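Local coordinates for protein beta-phenylalanine aminotransferase (Variovorax paradoxus, PDB 4AO9) that transfers the amino group of beta-phenylalanine, probably to a keto acid acceptor, using pyridoxal-5'-phosphate as cofactor in the manner of class-III aminotransferases, at residues 233-237 with 371-375. Residues are numbered along the deposited sequence; the frame is centred on the assembly and turned at random.
Sequences SGCIP and FTGIG
Thr372 reaches across to two successive backbone carbonyls of the opposing turn. Its OG1 lies 2.8 Å from Gly234 O and 3.1 Å from Cys235 O, and the single hydroxyl proton can go to either. The torsion behind this is chi1 56°, which lodges OG1 between the threonine's own backbone N and carbonyl carbon and turns CG2 away to the side of the N. Gly234 O also accepts a hydrogen bond from His381 NE2, from strand 377-381, the antiparallel neighbour of strand 370-374.

Next along, Cys235 lays its CB, not its sulfur, against the strand: CB is 3.4 Å from Thr372 O and, with no side chain on Gly373 to stand between them, 3.8 Å from Gly373 CA. The turn thus packs directly against the backbone of Gly373, whose CA sends a C-H toward Cys235 O at 3.4 Å, bent to 126° at the hydrogen.

At the far end the contact becomes apolar. The Pro237 ring and the Ile374 side chain run alongside each other, pointing opposite ways, with Pro237 CG 4.0 Å from Ile374 CG1 and Pro237 CB 4.1 Å from Ile374 CD1. The same proline CG also lies over Gly373 O.

Cys235 and Ile236 together stand opposite the single residue Gln230, a G1 beta bulge in the small hairpin of strands 229-230 and 236-237. The contact seats this hairpin, which follows strand 221-226 of the large seven-stranded sheet, on the edge of the three-stranded antiparallel sheet, with the Cys235 side chain about 10 Å from the bound pyridoxal-5'-phosphate. Chemically, the Thr372 hydroxyl, with one proton for two carbonyls, supplies the main polar link; if that proton goes to Cys235 O, Gly234 O still has the histidine, while close glycine packing and a modest proline-isoleucine patch do the rest.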
loop_
_atom_site.group_PDB
_atom_site.type_symbol
_atom_site.label_atom_id
_atom_site.label_comp_id
_atom_site.label_asym_id
_atom_site.label_seq_id
_atom_site.Cartn_x
_atom_site.Cartn_y
_atom_site.Cartn_z
ATOM N N SER A 233 -19.698 4.529 5.000
ATOM C CA SER A 233 -21.051 4.997 4.689
ATOM C C SER A 233 -21.809 5.461 5.932
ATOM O O SER A 233 -22.863 6.082 5.798
ATOM C CB SER A 233 -21.869 3.929 3.968
ATOM O OG SER A 233 -22.244 2.902 4.871
ATOM N N GLY A 234 -21.302 5.134 7.125
ATOM C CA GLY A 234 -21.902 5.643 8.373
ATOM C C GLY A 234 -22.150 4.649 9.502
ATOM O O GLY A 234 -23.111 4.817 10.272
ATOM N N CYS A 235 -21.301 3.622 9.627
ATOM C CA CYS A 235 -21.486 2.583 10.663
ATOM C C CYS A 235 -22.894 1.986 10.611
ATOM O O CYS A 235 -23.680 2.089 11.565
ATOM C CB CYS A 235 -21.171 3.119 12.064
ATOM S SG CYS A 235 -19.457 3.583 12.266
ATOM N N ILE A 236 -23.186 1.355 9.477
ATOM C CA ILE A 236 -24.485 0.751 9.204
ATOM C C ILE A 236 -24.363 -0.772 9.331
ATOM O O ILE A 236 -23.781 -1.423 8.465
ATOM C CB ILE A 236 -24.979 1.114 7.784
ATOM C CG1 ILE A 236 -24.934 2.631 7.562
ATOM C CG2 ILE A 236 -26.380 0.536 7.553
ATOM C CD1 ILE A 236 -25.438 3.089 6.201
ATOM N N PRO A 237 -24.897 -1.357 10.417
ATOM C CA PRO A 237 -24.823 -2.807 10.587
ATOM C C PRO A 237 -25.522 -3.572 9.474
ATOM O O PRO A 237 -26.638 -3.214 9.064
ATOM C CB PRO A 237 -25.541 -3.038 11.929
ATOM C CG PRO A 237 -25.342 -1.750 12.646
ATOM C CD PRO A 237 -25.521 -0.715 11.588
ATOM N N PHE A 371 -27.103 7.841 16.755
ATOM C CA PHE A 371 -25.796 7.248 16.527
ATOM C C PHE A 371 -25.994 5.793 16.145
ATOM O O PHE A 371 -26.631 5.036 16.875
ATOM C CB PHE A 371 -24.937 7.373 17.785
ATOM C CG PHE A 371 -24.477 8.778 18.061
ATOM C CD1 PHE A 371 -25.358 9.729 18.591
ATOM C CD2 PHE A 371 -23.164 9.164 17.779
ATOM C CE1 PHE A 371 -24.934 11.036 18.833
ATOM C CE2 PHE A 371 -22.733 10.465 18.036
ATOM C CZ PHE A 371 -23.619 11.404 18.560
ATOM N N THR A 372 -25.484 5.422 14.976
ATOM C CA THR A 372 -25.561 4.042 14.494
ATOM C C THR A 372 -24.213 3.352 14.670
ATOM O O THR A 372 -23.180 4.018 14.709
ATOM C CB THR A 372 -25.998 3.972 13.004
ATOM O OG1 THR A 372 -25.113 4.749 12.185
ATOM C CG2 THR A 372 -27.414 4.506 12.839
ATOM N N GLY A 373 -24.225 2.032 14.788
ATOM C CA GLY A 373 -22.981 1.270 14.808
ATOM C C GLY A 373 -23.016 0.067 15.719
ATOM O O GLY A 373 -24.097 -0.410 16.099
ATOM N N ILE A 374 -21.824 -0.426 16.047
ATOM C CA ILE A 374 -21.633 -1.628 16.855
ATOM C C ILE A 374 -20.422 -1.412 17.740
ATOM O O ILE A 374 -19.389 -0.909 17.282
ATOM C CB ILE A 374 -21.347 -2.876 15.969
ATOM C CG1 ILE A 374 -22.514 -3.169 15.020
ATOM C CG2 ILE A 374 -21.045 -4.104 16.847
ATOM C CD1 ILE A 374 -22.192 -4.191 13.925
ATOM N N GLY A 375 -20.538 -1.765 19.014
ATOM C CA GLY A 375 -19.370 -1.768 19.892
ATOM C C GLY A 375 -18.643 -0.438 19.936
ATOM O O GLY A 375 -19.245 0.598 20.190
#